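SnoK (Streptomyces nogalater, PDB 5EPA) acts as a carbocyclase in nogalamycin biosynthesis, a non-heme iron enzyme that depends on 2-oxoglutarate. Local coordinates at residues Cys57-Glu62 and Gln86-Leu91; Glu73-Val78 and Arg126-Leu131; Arg113-Asp118 and Gly237-Asp242. All coordinates share one frame; numbering follows the deposited sequence.

Overall arrangement
The three contacts are built on or against the seven-stranded antiparallel sheet of a PhyH-family protein of the cupin clan. Contact 3 joins its neighbouring strands 112-122 and 233-242. Strand 76-81 runs on the other side of 112-122, and its start is tied in contact 2 to the chain leading into strand 130-133 of the four-stranded sheet. The segments of contacts 1 and 2 alternate along the chain, as do those of 2 and 3; contact 1 closes before contact 3 opens. Centres are about 16 Å apart for contacts 1 and 3, about 23 Å for the other pairs. Contact 3 thus forms the sheet core, contact 1 packs helix 47-64 on it, and contact 2 reaches the cosubstrate pocket.

Contact 1. Residues Cys57-Glu62 and Gln86-Leu91; sequences CEEVLE and QKHPEL
Helix 47-64 meets the loop leading into helix 92-95 through Glu59 and Val60, which meet His88 and Leu91, with Cys57 touching Leu91 by its sulfur. The polar part is a His-carboxylate hydrogen bond in which His88 NE2 donates to Glu59 OE1 at 3.2 Å, with an N-H...O angle of 162°. The oxygen lies in the plane of the imidazole, at its edge, but the ring nitrogen comes to the carboxylate from above, the two flat groups being turned 73° apart. The His88 CG stands anti to the backbone N (chi1 -164°), which carries the ring to the Glu59 side. On the same ring, ND1 accepts a bond from the backbone N of Glu90 at 3.2 Å, again in plane. The two bonds are likely to hold the rotation of the imidazole.

The rest of the contact is apolar. Val60 CG2 packs on His88 CB at 3.6 Å. The same methyl lies 4.1 Å from Leu91 CD1. The other branch of Leu91, CD2, is 4.1 Å from Cys57 SG. Lys87 only brushes Val60 with the base of its side chain, its NZ being bonded to Ala82 O. Cys57 and Val60 also rest on Ile119 of strand 112-122. The arrangement is that of a helix packed against the main beta-sheet of a cupin-type fold, with a loop fastened along its flank.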
loop_
_atom_site.group_PDB
_atom_site.type_symbol
_atom_site.label_atom_id
_atom_site.label_comp_id
_atom_site.label_asym_id
_atom_site.label_seq_id
_atom_site.Cartn_x
_atom_site.Cartn_y
_atom_site.Cartn_z
ATOM N N CYS A 57 1.737 -16.456 -0.094
ATOM C CA CYS A 57 1.219 -15.651 -1.192
ATOM C C CYS A 57 1.187 -16.414 -2.503
ATOM O O CYS A 57 0.257 -16.253 -3.281
ATOM C CB CYS A 57 2.024 -14.350 -1.352
ATOM S SG CYS A 57 1.781 -13.215 0.038
ATOM N N GLU A 58 2.206 -17.237 -2.770
ATOM C CA GLU A 58 2.215 -18.079 -3.969
ATOM C C GLU A 58 1.032 -19.066 -3.926
ATOM O O GLU A 58 0.393 -19.304 -4.950
ATOM C CB GLU A 58 3.568 -18.799 -4.155
ATOM C CG GLU A 58 4.679 -17.897 -4.740
ATOM C CD GLU A 58 6.106 -18.398 -4.461
ATOM O OE1 GLU A 58 6.306 -19.527 -3.906
ATOM O OE2 GLU A 58 7.050 -17.645 -4.832
ATOM N N GLU A 59 0.737 -19.617 -2.757
ATOM C CA GLU A 59 -0.404 -20.497 -2.618
ATOM C C GLU A 59 -1.716 -19.760 -2.919
ATOM O O GLU A 59 -2.576 -20.284 -3.634
ATOM C CB GLU A 59 -0.468 -21.132 -1.228
ATOM C CG GLU A 59 0.619 -22.184 -0.986
ATOM C CD GLU A 59 0.710 -22.611 0.463
ATOM O OE1 GLU A 59 -0.323 -23.011 1.034
ATOM O OE2 GLU A 59 1.807 -22.502 1.055
ATOM N N VAL A 60 -1.849 -18.535 -2.427
ATOM C CA VAL A 60 -3.040 -17.752 -2.719
ATOM C C VAL A 60 -3.186 -17.463 -4.246
ATOM O O VAL A 60 -4.251 -17.631 -4.826
ATOM C CB VAL A 60 -3.019 -16.447 -1.957
ATOM C CG1 VAL A 60 -4.134 -15.545 -2.412
ATOM C CG2 VAL A 60 -3.105 -16.700 -0.476
ATOM N N LEU A 61 -2.093 -17.074 -4.890
ATOM C CA LEU A 61 -2.127 -16.844 -6.318
ATOM C C LEU A 61 -2.611 -18.095 -7.066
ATOM O O LEU A 61 -3.355 -17.996 -8.016
ATOM C CB LEU A 61 -0.757 -16.398 -6.839
ATOM C CG LEU A 61 -0.330 -14.965 -6.465
ATOM C CD1 LEU A 61 1.173 -14.811 -6.568
ATOM C CD2 LEU A 61 -1.053 -13.942 -7.320
ATOM N N GLU A 62 -2.109 -19.240 -6.676
ATOM C CA GLU A 62 -2.451 -20.476 -7.357
ATOM C C GLU A 62 -3.931 -20.807 -7.162
ATOM O O GLU A 62 -4.619 -21.189 -8.085
ATOM C CB GLU A 62 -1.518 -21.624 -6.906
ATOM C CG GLU A 62 -1.879 -22.963 -7.536
ATOM C CD GLU A 62 -2.861 -23.883 -6.798
ATOM O OE1 GLU A 62 -3.510 -23.490 -5.792
ATOM O OE2 GLU A 62 -3.018 -25.046 -7.272
ATOM N N GLN A 86 -7.038 -12.349 3.950
ATOM C CA GLN A 86 -8.215 -13.126 4.405
ATOM C C GLN A 86 -8.205 -14.473 3.763
ATOM O O GLN A 86 -8.990 -15.336 4.139
ATOM C CB GLN A 86 -9.515 -12.434 4.005
ATOM C CG GLN A 86 -9.762 -11.091 4.650
ATOM C CD GLN A 86 -10.966 -10.348 4.083
ATOM O OE1 GLN A 86 -11.851 -10.944 3.449
ATOM N NE2 GLN A 86 -11.018 -9.036 4.310
ATOM N N LYS A 87 -7.350 -14.670 2.764
ATOM C CA LYS A 87 -7.455 -15.848 1.880
ATOM C C LYS A 87 -6.411 -16.922 2.150
ATOM O O LYS A 87 -6.339 -17.922 1.445
ATOM C CB LYS A 87 -7.440 -15.396 0.423
ATOM C CG LYS A 87 -8.761 -14.740 0.065
ATOM C CD LYS A 87 -8.712 -13.852 -1.145
ATOM C CE LYS A 87 -10.035 -13.098 -1.269
ATOM N NZ LYS A 87 -10.006 -12.237 -2.486
ATOM N N HIS A 88 -5.623 -16.723 3.201
ATOM C CA HIS A 88 -4.721 -17.750 3.676
ATOM C C HIS A 88 -4.613 -17.577 5.193
ATOM O O HIS A 88 -4.417 -16.474 5.680
ATOM C CB HIS A 88 -3.366 -17.587 3.013
ATOM C CG HIS A 88 -2.490 -18.795 3.136
ATOM N ND1 HIS A 88 -1.931 -19.183 4.331
ATOM C CD2 HIS A 88 -2.083 -19.707 2.219
ATOM C CE1 HIS A 88 -1.216 -20.281 4.148
ATOM N NE2 HIS A 88 -1.289 -20.617 2.875
ATOM N N PRO A 89 -4.773 -18.654 5.953
ATOM C CA PRO A 89 -4.621 -18.597 7.420
ATOM C C PRO A 89 -3.335 -17.881 7.909
ATOM O O PRO A 89 -3.403 -17.119 8.853
ATOM C CB PRO A 89 -4.571 -20.062 7.831
ATOM C CG PRO A 89 -5.229 -20.802 6.707
ATOM C CD PRO A 89 -5.016 -20.010 5.453
ATOM N N GLU A 90 -2.183 -18.193 7.325
ATOM C CA GLU A 90 -0.894 -17.634 7.749
ATOM C C GLU A 90 -0.721 -16.136 7.496
ATOM O O GLU A 90 0.135 -15.518 8.118
ATOM C CB GLU A 90 0.288 -18.373 7.096
ATOM C CG GLU A 90 0.544 -19.757 7.711
ATOM C CD GLU A 90 1.477 -20.659 6.869
ATOM O OE1 GLU A 90 2.246 -20.070 6.018
ATOM O OE2 GLU A 90 1.442 -21.908 7.042
ATOM N N LEU A 91 -1.548 -15.538 6.639
ATOM C CA LEU A 91 -1.348 -14.115 6.301
ATOM C C LEU A 91 -1.895 -13.158 7.346
ATOM O O LEU A 91 -1.611 -11.963 7.310
ATOM C CB LEU A 91 -1.904 -13.787 4.923
ATOM C CG LEU A 91 -1.117 -14.455 3.812
ATOM C CD1 LEU A 91 -1.734 -14.139 2.474
ATOM C CD2 LEU A 91 0.354 -14.065 3.826
#

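Contact 2. Residues Glu73-Val78 and Arg126-Leu131; sequences EDEVQV and RTLPTL. With AKG (2-oxoglutaric acid), chain H.
Leu128 N donates to Val76 O at 2.8 Å in a nearly straight bond (169°), while Thr130 OG1 donates to the 2-oxoglutarate carboxylate oxygen O4, also at 2.8 Å. The first joins the backbones where strand 76-81 begins; the second sits in the cosubstrate pocket, where Arg233 and Trp151 also bond the ligand. Gln77 and Val78 form a classic beta bulge opposite Trp69, and here the chain turns a corner within the cupin-type fold. A third bond spans the segments, from Leu131 N to Gln77 OE1 at 3.0 Å. It is straight at the hydrogen, yet the donor stands above the amide plane, 53° out of it.

Lys122 NZ is a shared partner of this region, bonded to both Gln77 O and Thr130 OG1; its charge may polarise the threonine hydroxyl that holds the ligand. A water adds a further bridge by accepting a bond from Val76 N at 3.0 Å and donating to Arg126 O, also at 3.0 Å.

The Gln77 side chain runs extended, with CD anti to CA (chi2 175°), its stem passing over the 126-131 backbone with CG 3.3 Å from Pro129 O. Toward the other end, Leu128 lays CD1 on the Glu75 backbone, 3.7 Å from its CA. Thr127 CG2 is turned to the carbonyls of Val76 and Gln77, its hydroxyl being held by Glu123 O and Asn227 N. Beside the ligand, Val78 CG2 packs 3.4 Å from Thr130 OG1, the atom bonded to O4.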
loop_
_atom_site.group_PDB
_atom_site.type_symbol
_atom_site.label_atom_id
_atom_site.label_comp_id
_atom_site.label_asym_id
_atom_site.label_seq_id
_atom_site.Cartn_x
_atom_site.Cartn_y
_atom_site.Cartn_z
ATOM N N GLU A 73 -4.959 -7.604 -20.901
ATOM C CA GLU A 73 -3.798 -8.496 -20.915
ATOM C C GLU A 73 -2.506 -7.864 -21.463
ATOM O O GLU A 73 -1.425 -8.220 -21.030
ATOM C CB GLU A 73 -4.107 -9.759 -21.696
ATOM C CG GLU A 73 -4.337 -9.517 -23.170
ATOM C CD GLU A 73 -4.844 -10.731 -23.920
ATOM O OE1 GLU A 73 -4.677 -11.874 -23.394
ATOM O OE2 GLU A 73 -5.397 -10.531 -25.039
ATOM N N ASP A 74 -2.627 -6.911 -22.379
ATOM C CA ASP A 74 -1.451 -6.259 -22.957
ATOM C C ASP A 74 -0.988 -4.966 -22.259
ATOM O O ASP A 74 -0.040 -4.333 -22.714
ATOM C CB ASP A 74 -1.686 -5.962 -24.441
ATOM C CG ASP A 74 -1.745 -7.217 -25.265
ATOM O OD1 ASP A 74 -1.391 -8.293 -24.768
ATOM O OD2 ASP A 74 -2.133 -7.133 -26.439
ATOM N N GLU A 75 -1.642 -4.586 -21.156
ATOM C CA GLU A 75 -1.347 -3.326 -20.483
ATOM C C GLU A 75 -1.377 -3.524 -18.993
ATOM O O GLU A 75 -2.023 -2.788 -18.258
ATOM C CB GLU A 75 -2.315 -2.251 -20.934
ATOM C CG GLU A 75 -2.217 -2.009 -22.419
ATOM C CD GLU A 75 -3.054 -0.844 -22.933
ATOM O OE1 GLU A 75 -3.246 0.163 -22.200
ATOM O OE2 GLU A 75 -3.534 -0.940 -24.103
ATOM N N VAL A 76 -0.638 -4.526 -18.545
ATOM C CA VAL A 76 -0.617 -4.874 -17.151
ATOM C C VAL A 76 0.333 -3.955 -16.408
ATOM O O VAL A 76 1.515 -3.941 -16.680
ATOM C CB VAL A 76 -0.193 -6.338 -16.941
ATOM C CG1 VAL A 76 -0.202 -6.704 -15.448
ATOM C CG2 VAL A 76 -1.106 -7.292 -17.705
ATOM N N GLN A 77 -0.169 -3.230 -15.417
ATOM C CA GLN A 77 0.674 -2.544 -14.436
ATOM C C GLN A 77 1.082 -3.471 -13.301
ATOM O O GLN A 77 2.245 -3.521 -12.935
ATOM C CB GLN A 77 -0.047 -1.317 -13.868
ATOM C CG GLN A 77 -0.379 -0.303 -14.928
ATOM C CD GLN A 77 -1.188 0.879 -14.436
ATOM O OE1 GLN A 77 -1.019 1.378 -13.324
ATOM N NE2 GLN A 77 -2.120 1.302 -15.264
ATOM N N VAL A 78 0.108 -4.161 -12.708
ATOM C CA VAL A 78 0.345 -5.044 -11.577
ATOM C C VAL A 78 -0.611 -6.226 -11.626
ATOM O O VAL A 78 -1.771 -6.077 -12.028
ATOM C CB VAL A 78 0.124 -4.306 -10.258
ATOM C CG1 VAL A 78 0.462 -5.199 -9.093
ATOM C CG2 VAL A 78 0.983 -3.074 -10.151
ATOM N N ARG A 126 7.032 -7.629 -18.837
ATOM C CA ARG A 126 5.624 -7.678 -19.231
ATOM C C ARG A 126 4.751 -6.698 -18.466
ATOM O O ARG A 126 3.528 -6.807 -18.494
ATOM C CB ARG A 126 5.050 -9.075 -19.010
ATOM C CG ARG A 126 5.443 -10.073 -20.071
ATOM C CD ARG A 126 6.421 -11.056 -19.487
ATOM N NE ARG A 126 5.727 -12.048 -18.670
ATOM C CZ ARG A 126 6.347 -12.998 -17.977
ATOM N NH1 ARG A 126 5.626 -13.863 -17.256
ATOM N NH2 ARG A 126 7.687 -13.097 -18.023
ATOM N N THR A 127 5.369 -5.740 -17.806
ATOM C CA THR A 127 4.655 -4.773 -17.027
ATOM C C THR A 127 4.912 -3.338 -17.425
ATOM O O THR A 127 6.021 -2.937 -17.793
ATOM C CB THR A 127 4.996 -4.888 -15.532
ATOM O OG1 THR A 127 6.414 -5.048 -15.385
ATOM C CG2 THR A 127 4.265 -6.081 -14.923
ATOM N N LEU A 128 3.855 -2.565 -17.308
ATOM C CA LEU A 128 3.928 -1.115 -17.366
ATOM C C LEU A 128 4.290 -0.530 -16.008
ATOM O O LEU A 128 4.180 -1.213 -14.977
ATOM C CB LEU A 128 2.570 -0.556 -17.810
ATOM C CG LEU A 128 2.140 -0.865 -19.254
ATOM C CD1 LEU A 128 0.711 -0.384 -19.454
ATOM C CD2 LEU A 128 3.059 -0.208 -20.275
ATOM N N PRO A 129 4.691 0.742 -15.990
ATOM C CA PRO A 129 4.770 1.420 -14.711
ATOM C C PRO A 129 3.405 1.452 -14.055
ATOM O O PRO A 129 2.390 1.451 -14.744
ATOM C CB PRO A 129 5.170 2.880 -15.098
ATOM C CG PRO A 129 5.749 2.785 -16.455
ATOM C CD PRO A 129 5.033 1.641 -17.113
ATOM N N THR A 130 3.385 1.491 -12.732
ATOM C CA THR A 130 2.147 1.728 -11.995
ATOM C C THR A 130 1.877 3.243 -12.004
ATOM O O THR A 130 2.649 4.034 -11.473
ATOM C CB THR A 130 2.234 1.254 -10.556
ATOM O OG1 THR A 130 2.603 -0.126 -10.517
ATOM C CG2 THR A 130 0.896 1.423 -9.882
ATOM N N LEU A 131 0.775 3.620 -12.612
ATOM C CA LEU A 131 0.429 4.998 -12.804
ATOM C C LEU A 131 0.326 5.734 -11.468
ATOM O O LEU A 131 -0.241 5.252 -10.490
ATOM C CB LEU A 131 -0.879 5.097 -13.600
ATOM C CG LEU A 131 -1.373 6.519 -14.008
ATOM C CD1 LEU A 131 -0.473 7.199 -15.024
ATOM C CD2 LEU A 131 -2.794 6.417 -14.551
HETATM C C1 AKG H . 0.315 0.973 -3.072
HETATM O O1 AKG H . 0.830 0.144 -2.280
HETATM O O2 AKG H . -0.509 1.878 -2.771
HETATM C C2 AKG H . 0.643 0.910 -4.494
HETATM O O5 AKG H . 0.094 1.767 -5.170
HETATM C C3 AKG H . 1.584 -0.135 -5.037
HETATM C C4 AKG H . 1.687 -0.238 -6.562
HETATM C C5 AKG H . 2.734 -1.297 -6.957
HETATM O O3 AKG H . 3.061 -2.242 -6.169
HETATM O O4 AKG H . 3.273 -1.242 -8.065
HETATM O O HOH W 1 1.216 -6.156 -20.274
#

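Contact 3. Residues Arg113-Asp118 and Gly237-Asp242; sequences RVYSSD and GVVYMD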
loop_
_atom_site.group_PDB
_atom_site.type_symbol
_atom_site.label_atom_id
_atom_site.label_comp_id
_atom_site.label_asym_id
_atom_site.label_seq_id
_atom_site.Cartn_x
_atom_site.Cartn_y
_atom_site.Cartn_z
ATOM N N ARG A 113 -7.008 0.091 12.148
ATOM C CA ARG A 113 -7.525 -1.233 11.833
ATOM C C ARG A 113 -6.939 -1.662 10.506
ATOM O O ARG A 113 -6.614 -0.842 9.679
ATOM C CB ARG A 113 -9.050 -1.230 11.666
ATOM C CG ARG A 113 -9.877 -1.124 12.929
ATOM C CD ARG A 113 -11.345 -0.950 12.582
ATOM N NE ARG A 113 -12.130 -0.757 13.789
ATOM C CZ ARG A 113 -12.513 -1.740 14.608
ATOM N NH1 ARG A 113 -12.157 -3.016 14.371
ATOM N NH2 ARG A 113 -13.234 -1.453 15.691
ATOM N N VAL A 114 -6.889 -2.973 10.286
ATOM C CA VAL A 114 -6.586 -3.489 8.938
ATOM C C VAL A 114 -7.809 -3.319 8.019
ATOM O O VAL A 114 -8.888 -3.810 8.330
ATOM C CB VAL A 114 -6.210 -4.964 8.971
ATOM C CG1 VAL A 114 -5.888 -5.456 7.571
ATOM C CG2 VAL A 114 -5.009 -5.181 9.866
ATOM N N TYR A 115 -7.635 -2.574 6.930
ATOM C CA TYR A 115 -8.671 -2.388 5.928
ATOM C C TYR A 115 -8.638 -3.535 4.943
ATOM O O TYR A 115 -9.668 -4.117 4.621
ATOM C CB TYR A 115 -8.556 -1.055 5.139
ATOM C CG TYR A 115 -9.410 -1.084 3.885
ATOM C CD1 TYR A 115 -10.770 -1.155 3.965
ATOM C CD2 TYR A 115 -8.852 -1.147 2.636
ATOM C CE1 TYR A 115 -11.576 -1.240 2.838
ATOM C CE2 TYR A 115 -9.650 -1.213 1.492
ATOM C CZ TYR A 115 -11.031 -1.285 1.623
ATOM O OH TYR A 115 -11.830 -1.396 0.490
ATOM N N SER A 116 -7.456 -3.828 4.434
ATOM C CA SER A 116 -7.295 -4.838 3.397
ATOM C C SER A 116 -5.820 -5.076 3.178
ATOM O O SER A 116 -4.958 -4.384 3.753
ATOM C CB SER A 116 -7.912 -4.383 2.074
ATOM O OG SER A 116 -8.008 -5.454 1.165
ATOM N N SER A 117 -5.527 -6.061 2.340
ATOM C CA SER A 117 -4.185 -6.212 1.814
ATOM C C SER A 117 -4.242 -6.710 0.394
ATOM O O SER A 117 -5.262 -7.291 -0.027
ATOM C CB SER A 117 -3.351 -7.136 2.707
ATOM O OG SER A 117 -3.569 -8.508 2.452
ATOM N N ASP A 118 -3.141 -6.536 -0.315
ATOM C CA ASP A 118 -3.046 -7.024 -1.670
ATOM C C ASP A 118 -1.717 -7.709 -1.919
ATOM O O ASP A 118 -0.674 -7.233 -1.472
ATOM C CB ASP A 118 -3.119 -5.882 -2.671
ATOM C CG ASP A 118 -4.491 -5.274 -2.758
ATOM O OD1 ASP A 118 -4.843 -4.479 -1.868
ATOM O OD2 ASP A 118 -5.217 -5.565 -3.734
ATOM N N GLY A 237 0.984 -5.265 -0.030
ATOM C CA GLY A 237 0.558 -3.960 0.419
ATOM C C GLY A 237 -0.519 -4.126 1.462
ATOM O O GLY A 237 -1.522 -4.758 1.208
ATOM N N VAL A 238 -0.319 -3.554 2.631
ATOM C CA VAL A 238 -1.329 -3.626 3.679
ATOM C C VAL A 238 -1.881 -2.224 3.983
ATOM O O VAL A 238 -1.108 -1.347 4.350
ATOM C CB VAL A 238 -0.741 -4.201 4.984
ATOM C CG1 VAL A 238 -1.831 -4.357 6.034
ATOM C CG2 VAL A 238 -0.114 -5.521 4.721
ATOM N N VAL A 239 -3.205 -2.034 3.899
ATOM C CA VAL A 239 -3.780 -0.716 4.196
ATOM C C VAL A 239 -4.289 -0.731 5.608
ATOM O O VAL A 239 -5.152 -1.546 5.955
ATOM C CB VAL A 239 -4.909 -0.366 3.245
ATOM C CG1 VAL A 239 -5.533 0.939 3.627
ATOM C CG2 VAL A 239 -4.401 -0.297 1.815
ATOM N N TYR A 240 -3.695 0.103 6.446
ATOM C CA TYR A 240 -4.122 0.298 7.827
ATOM C C TYR A 240 -4.946 1.589 7.886
ATOM O O TYR A 240 -4.417 2.678 7.659
ATOM C CB TYR A 240 -2.925 0.398 8.760
ATOM C CG TYR A 240 -2.067 -0.854 8.866
ATOM C CD1 TYR A 240 -2.485 -1.931 9.627
ATOM C CD2 TYR A 240 -0.866 -0.938 8.245
ATOM C CE1 TYR A 240 -1.727 -3.064 9.730
ATOM C CE2 TYR A 240 -0.075 -2.074 8.336
ATOM C CZ TYR A 240 -0.504 -3.139 9.076
ATOM O OH TYR A 240 0.277 -4.283 9.194
ATOM N N MET A 241 -6.243 1.451 8.148
ATOM C CA MET A 241 -7.130 2.572 8.137
ATOM C C MET A 241 -7.342 3.103 9.532
ATOM O O MET A 241 -7.117 2.416 10.519
ATOM C CB MET A 241 -8.455 2.189 7.505
ATOM C CG MET A 241 -9.281 1.154 8.289
ATOM S SD MET A 241 -10.767 0.663 7.422
ATOM C CE MET A 241 -11.249 -0.721 8.474
ATOM N N ASP A 242 -7.801 4.329 9.614
ATOM C CA ASP A 242 -8.259 4.899 10.863
ATOM C C ASP A 242 -9.274 3.942 11.510
ATOM O O ASP A 242 -10.159 3.390 10.828
ATOM C CB ASP A 242 -8.919 6.245 10.595
ATOM C CG ASP A 242 -7.939 7.271 9.970
ATOM O OD1 ASP A 242 -7.258 7.979 10.751
ATOM O OD2 ASP A 242 -7.849 7.411 8.719
HETATM O O HOH W 2 -3.843 -2.972 0.023
#
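Gly237 O is gripped from strand 112-122 by Asp118 N, which donates to it at 2.8 Å, and by a water that donates at 3.2 Å. The water also donates to Asp118 OD1 at 2.6 Å, linking the carboxylate to the neighbouring strand, and Ser117 CA adds a CA-H...O contact to the same carbonyl. In return, Gly237 N bonds Asp118 O. At the other end of the ladder Arg113 and Met241 exchange bonds through N and O in both directions.

Between these ends the antiparallel register slips by one residue. Tyr115 and Ser116 both face Val239 in a classic beta bulge, with Tyr115 N donating to Val239 O and Ser116 O accepting a bond from Val239 N. These are central strands of the main sheet of the cupin-type fold, and Gly237 lies near the 2-oxoglutarate.

At the bulge the side chains of Tyr115 and Met241 cross at about a right angle. Met241 SD packs 3.6 Å from Tyr115 CB and makes an oblique Met-aromatic contact, 5.1 Å from the Tyr115 ring centroid and 71° off the ring normal. Met241 CG sits between the backbone N and the carbonyl carbon (chi1 66°), and the extended chain beyond takes CE to 3.9 Å from Arg113 CB. An alanine in place of Met241 would probably leave Tyr115 without the sulfur beside its ring and Arg113 CB without the methyl that packs on it. Next to Met241, Tyr240 lies beside Val114, CE1 to CG2 at 3.9 Å, with Val238 CG1 over one face of its ring, offset toward the rim; its hydroxyl bonds Val95 O.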